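Local coordinates for seryl-tRNA synthetase (Pyrococcus horikoshii, PDB 2DQ0) that charges tRNA(Ser) with serine, activating the amino acid with ATP as a seryl-adenylate, and works as a class II homodimer, at the interface of chains A and B. Sequence-based numbering; all coordinates share one arbitrary frame. Chains: chain A/B, Seryl-tRNA synthetase.

Contact 1: the interface of chains A and B. Residues chain A 176, 179-180, 187; chain B 256-257, 259-260.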
# COMPACT_ATOMS: atom_id res chain seq x y z
N ARG A 176 1.37 -4.34 19.40
CA ARG A 176 1.56 -5.46 18.50
C ARG A 176 1.96 -4.97 17.09
O ARG A 176 2.56 -5.70 16.31
CB ARG A 176 0.30 -6.32 18.49
CG ARG A 176 0.00 -6.96 19.85
CD ARG A 176 -1.02 -8.07 19.69
NE ARG A 176 -1.19 -8.83 20.92
CZ ARG A 176 -1.92 -8.43 21.96
NH1 ARG A 176 -2.02 -9.20 23.03
NH2 ARG A 176 -2.57 -7.28 21.92
N LYS A 179 5.81 -4.63 17.10
CA LYS A 179 6.43 -5.96 17.02
C LYS A 179 6.44 -6.48 15.57
O LYS A 179 7.41 -7.05 15.09
CB LYS A 179 5.66 -6.94 17.92
CG LYS A 179 6.03 -8.39 17.70
CD LYS A 179 5.20 -9.34 18.55
CE LYS A 179 3.72 -9.31 18.20
NZ LYS A 179 2.89 -10.16 19.13
N VAL A 180 5.34 -6.26 14.87
CA VAL A 180 5.16 -6.71 13.51
C VAL A 180 5.80 -5.83 12.44
O VAL A 180 6.31 -6.33 11.45
CB VAL A 180 3.64 -6.86 13.23
CG1 VAL A 180 3.36 -6.77 11.77
CG2 VAL A 180 3.15 -8.19 13.76
N TYR A 187 -2.47 -1.28 14.45
CA TYR A 187 -3.59 -2.14 14.06
C TYR A 187 -4.72 -1.24 14.56
O TYR A 187 -4.65 -0.72 15.68
CB TYR A 187 -3.69 -3.47 14.83
CG TYR A 187 -2.73 -4.56 14.43
CD1 TYR A 187 -1.42 -4.59 14.94
CD2 TYR A 187 -3.11 -5.56 13.53
CE1 TYR A 187 -0.53 -5.56 14.57
CE2 TYR A 187 -2.22 -6.56 13.15
CZ TYR A 187 -0.93 -6.55 13.68
OH TYR A 187 -0.03 -7.53 13.34
N PRO B 256 -0.26 -10.01 8.41
CA PRO B 256 -0.15 -9.24 9.65
C PRO B 256 -1.08 -9.80 10.72
O PRO B 256 -0.79 -9.69 11.92
CB PRO B 256 -0.53 -7.81 9.22
CG PRO B 256 -1.33 -8.02 7.96
CD PRO B 256 -0.62 -9.14 7.27
N LEU B 257 -2.18 -10.39 10.30
CA LEU B 257 -3.14 -10.96 11.23
C LEU B 257 -2.52 -12.14 12.00
O LEU B 257 -2.81 -12.34 13.17
CB LEU B 257 -4.39 -11.40 10.47
CG LEU B 257 -5.64 -10.55 10.66
CD1 LEU B 257 -5.33 -9.28 11.44
CD2 LEU B 257 -6.24 -10.23 9.32
N GLY B 259 0.85 -12.47 12.28
CA GLY B 259 1.97 -11.89 13.00
C GLY B 259 1.52 -11.21 14.29
O GLY B 259 2.28 -11.13 15.26
N MET B 260 0.26 -10.76 14.30
CA MET B 260 -0.29 -10.05 15.45
C MET B 260 -0.02 -10.67 16.83
O MET B 260 0.29 -9.97 17.78
CB MET B 260 -1.80 -9.88 15.25
CG MET B 260 -2.44 -8.78 16.07
SD MET B 260 -4.26 -8.82 15.96
CE MET B 260 -4.74 -7.84 17.43
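The phenol ring of A:Tyr187 carries B:Met260 CG on one face, off centre toward the rim, with A:Tyr187 CZ 3.6 Å from that methylene. In the ring plane, at the edge, sit two carbonyl oxygens, B:Pro256 O from across the interface and A:Arg176 O from its own chain. The guanidinium of A:Arg176 lies edge-on to B:Met260 O, though the donor to this oxygen is A:Lys179 NZ. In this class II synthetase, the partner's helix 254-259 begins with the last residue of the serine-binding Thr-Ala-Glu segment, so the tyrosine holds a helix that starts at the serine site. A:Tyr187 OH donates to B:Pro256 O at 2.7 Å, approaching from above the carbonyl plane, 36° out of it. A phenylalanine here would keep the ring over the methionine but would probably leave B:Pro256 O without its phenol donor and the helix less firmly held. Just past that helix, the bond from A:Lys179 NZ to B:Met260 O measures 2.9 Å, also from above the carbonyl plane. The lysine chain bends at its third torsion (chi3 63°), which turns the ammonium toward this oxygen. Alongside, one residue on, A:Val180 CG2 lies 4.0 Å from B:Gly259 CA, where a side chain would probably crowd the valine.

Contact 2: the interface of chains A and B. Residues chain A 241-243; chain B 243.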
# COMPACT_ATOMS: atom_id res chain seq x y z
N LYS A 241 10.80 3.39 -1.69
CA LYS A 241 10.99 2.78 -2.98
C LYS A 241 10.95 1.27 -2.77
O LYS A 241 11.37 0.78 -1.71
CB LYS A 241 12.32 3.18 -3.60
CG LYS A 241 12.53 2.53 -4.97
CD LYS A 241 13.85 2.91 -5.57
CE LYS A 241 14.06 2.26 -6.93
NZ LYS A 241 14.34 0.81 -6.78
N VAL A 242 10.41 0.53 -3.74
CA VAL A 242 10.38 -0.92 -3.59
C VAL A 242 11.62 -1.48 -4.28
O VAL A 242 12.03 -1.02 -5.34
CB VAL A 242 9.04 -1.56 -4.13
CG1 VAL A 242 8.03 -0.50 -4.41
CG2 VAL A 242 9.29 -2.39 -5.34
N GLU A 243 12.24 -2.47 -3.63
CA GLU A 243 13.45 -3.08 -4.15
C GLU A 243 13.35 -3.61 -5.58
O GLU A 243 12.29 -4.10 -5.99
CB GLU A 243 13.88 -4.21 -3.22
CG GLU A 243 15.28 -4.07 -2.71
CD GLU A 243 15.59 -5.02 -1.58
OE1 GLU A 243 15.47 -6.25 -1.77
OE2 GLU A 243 15.96 -4.52 -0.50
N GLU B 243 13.03 -1.01 -0.21
CA GLU B 243 14.47 -0.73 -0.19
C GLU B 243 15.02 -0.23 1.15
O GLU B 243 14.39 0.58 1.83
CB GLU B 243 14.81 0.29 -1.29
CG GLU B 243 15.97 -0.08 -2.23
CD GLU B 243 16.09 0.89 -3.41
OE1 GLU B 243 16.34 2.09 -3.16
OE2 GLU B 243 15.92 0.47 -4.57
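A:Lys241 and B:Glu243 cross at a slant, the lysine methylenes running past the carboxylate before the ammonium closes on it. The lysine chain is straight as far as CE, with CG anti to the backbone nitrogen (chi1 180°), and then folds at its last torsion (chi4 -73°). That final turn brings A:Lys241 NZ to B:Glu243 OE2 at 2.7 Å, a salt bridge that is also a hydrogen bond, made on the syn side of the carboxylate but 32° out of its plane. Behind it, A:Lys241 CD lies 3.7 Å from B:Glu243 CD, so the aliphatic stem packs beside the acid group whose charge the ammonium probably offsets. A:Lys241 NZ has a second acceptor on its own chain, the longer bond to A:Val242 O at 3.3 Å, which should limit the swing of the ammonium. At the base of the pair the backbones join as well: B:Glu243 N donates to A:Lys241 O at 2.9 Å. The two glutamates meet obliquely through their stems, A:Glu243 CG to B:Glu243 CG 4.1 Å, and their carboxylates are nearly coplanar. The acids stay apart, A:Glu243 OE2 to B:Glu243 OE2 6.4 Å, and the lysine likely eases any repulsion between them. This patch belongs to the loop between helix 234-237 and strand 248-249, which meets its own copy at the molecular two-fold of the homodimer.

Contact 3: the interface of chains A and B. Residues chain A 219-220, 249; chain B 185, 240, 249, 282, 300-301.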
# COMPACT_ATOMS: atom_id res chain seq x y z
N TYR A 219 -1.29 2.32 -6.33
CA TYR A 219 -0.72 2.74 -5.05
C TYR A 219 0.80 2.77 -5.15
O TYR A 219 1.49 3.26 -4.25
CB TYR A 219 -1.16 1.76 -3.95
CG TYR A 219 -2.66 1.71 -3.73
CD1 TYR A 219 -3.26 0.58 -3.14
CD2 TYR A 219 -3.48 2.78 -4.08
CE1 TYR A 219 -4.64 0.53 -2.91
CE2 TYR A 219 -4.87 2.74 -3.85
CZ TYR A 219 -5.43 1.60 -3.27
OH TYR A 219 -6.78 1.53 -3.06
N MET A 220 1.30 2.22 -6.26
CA MET A 220 2.73 2.16 -6.55
C MET A 220 2.88 2.79 -7.92
O MET A 220 2.18 2.41 -8.86
CB MET A 220 3.25 0.71 -6.61
CG MET A 220 3.23 -0.04 -5.27
SD MET A 220 4.02 -1.69 -5.32
CE MET A 220 2.74 -2.61 -5.97
N LEU A 249 5.94 3.74 -3.47
CA LEU A 249 4.66 3.76 -2.78
C LEU A 249 4.23 5.22 -2.74
O LEU A 249 5.02 6.10 -2.39
CB LEU A 249 4.77 3.19 -1.36
CG LEU A 249 5.17 1.71 -1.31
CD1 LEU A 249 5.20 1.23 0.12
CD2 LEU A 249 4.19 0.88 -2.12
N PHE B 185 -1.72 -2.83 -13.47
CA PHE B 185 -2.06 -1.79 -12.50
C PHE B 185 -3.25 -1.12 -13.19
O PHE B 185 -3.48 -1.34 -14.39
CB PHE B 185 -0.92 -0.77 -12.31
CG PHE B 185 0.06 -1.14 -11.23
CD1 PHE B 185 1.34 -1.57 -11.55
CD2 PHE B 185 -0.31 -1.08 -9.88
CE1 PHE B 185 2.25 -1.94 -10.55
CE2 PHE B 185 0.58 -1.44 -8.88
CZ PHE B 185 1.87 -1.87 -9.21
N TYR B 240 6.67 -8.02 -2.39
CA TYR B 240 7.51 -6.86 -2.69
C TYR B 240 8.25 -6.43 -1.43
O TYR B 240 7.63 -6.30 -0.36
CB TYR B 240 6.66 -5.66 -3.14
CG TYR B 240 6.03 -5.77 -4.51
CD1 TYR B 240 6.77 -5.48 -5.67
CD2 TYR B 240 4.69 -6.13 -4.64
CE1 TYR B 240 6.17 -5.54 -6.93
CE2 TYR B 240 4.09 -6.20 -5.89
CZ TYR B 240 4.82 -5.91 -7.03
OH TYR B 240 4.21 -6.04 -8.24
N LEU B 249 5.66 -5.44 1.69
CA LEU B 249 4.28 -5.10 1.36
C LEU B 249 3.45 -6.34 1.54
O LEU B 249 3.79 -7.42 1.04
CB LEU B 249 4.22 -4.59 -0.08
CG LEU B 249 4.73 -3.14 -0.18
CD1 LEU B 249 4.81 -2.66 -1.61
CD2 LEU B 249 3.77 -2.25 0.58
N PHE B 282 -0.76 -6.57 -2.11
CA PHE B 282 0.24 -6.44 -3.14
C PHE B 282 0.93 -7.75 -3.52
O PHE B 282 1.48 -8.42 -2.67
CB PHE B 282 1.26 -5.42 -2.70
CG PHE B 282 0.66 -4.16 -2.17
CD1 PHE B 282 0.33 -4.03 -0.82
CD2 PHE B 282 0.41 -3.08 -3.03
CE1 PHE B 282 -0.22 -2.87 -0.34
CE2 PHE B 282 -0.15 -1.91 -2.55
CZ PHE B 282 -0.46 -1.79 -1.21
N HIS B 300 -1.53 -6.45 -9.55
CA HIS B 300 -0.51 -6.28 -8.52
C HIS B 300 -1.08 -5.68 -7.26
O HIS B 300 -0.43 -5.72 -6.20
CB HIS B 300 0.58 -5.31 -8.99
CG HIS B 300 1.39 -5.83 -10.12
ND1 HIS B 300 2.12 -6.99 -10.04
CD2 HIS B 300 1.55 -5.37 -11.38
CE1 HIS B 300 2.70 -7.22 -11.21
NE2 HIS B 300 2.37 -6.25 -12.04
N GLN B 301 -2.27 -5.11 -7.39
CA GLN B 301 -2.90 -4.42 -6.29
C GLN B 301 -4.42 -4.64 -6.20
O GLN B 301 -5.15 -4.38 -7.15
CB GLN B 301 -2.55 -2.91 -6.43
CG GLN B 301 -3.50 -1.90 -5.80
CD GLN B 301 -3.20 -0.44 -6.16
OE1 GLN B 301 -2.06 -0.07 -6.41
NE2 GLN B 301 -4.23 0.40 -6.17
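A:Met220 reaches into an apolar pocket of the partner, beginning with A:Met220 CB, which lies 3.9 Å from B:Phe185 CZ. Further out, A:Met220 SD passes B:Leu249 CD1 at 3.9 Å, the two side chains sliding past each other in opposite directions. The chain then bends (chi3 -81°), and this turn sends the methyl group in among three rings. A:Met220 CE meets B:Phe185 at its edge, in the ring plane, and sits 3.8 Å from B:Phe282 CD2. A:Met220 CE also lies over one face of B:Tyr240, near the rim, with B:Tyr240 CE2 at 3.8 Å. One residue back, A:Tyr219 and the amide of B:Gln301 are stacked, their planes 12° apart and NE2 over the middle of the ring. B:Gln301 OE1 accepts a hydrogen bond from the backbone A:Tyr219 N, 2.5 Å, and bond and stack together are likely to limit the turning of the amide. Toward the two-fold, A:Leu249 and B:Leu249 meet tip to tip, A:Leu249 CD2 to B:Leu249 CD1 3.6 Å. A:Tyr219 and A:Met220 lie in class II motif 1, the dimerisation motif, directly after its invariant proline, A:Met220 opening strand 220-221, while B:Phe282 and B:Gln301 lie on the two strands of motif 2, B:Phe282 directly before the ATP-site residue B:Arg283.

Contact 2 and contact 3 are neighbours, the centres of their C-alpha atoms about 11 Å apart, whereas contact 1 lies about 22 Å from contact 2 and 20 Å from contact 3. No residue is shared, but the chain runs between them: Tyr240 of contact 3 directly precedes Lys241 of contact 2, and Phe185 of contact 3 is two residues before Tyr187 of contact 1. Each has its twin across the two-fold. Contacts 1 and 3 touch elements leading into the serine and ATP sites, so dimerisation may steady both catalytic centres, while contact 2 ties the loops near the axis.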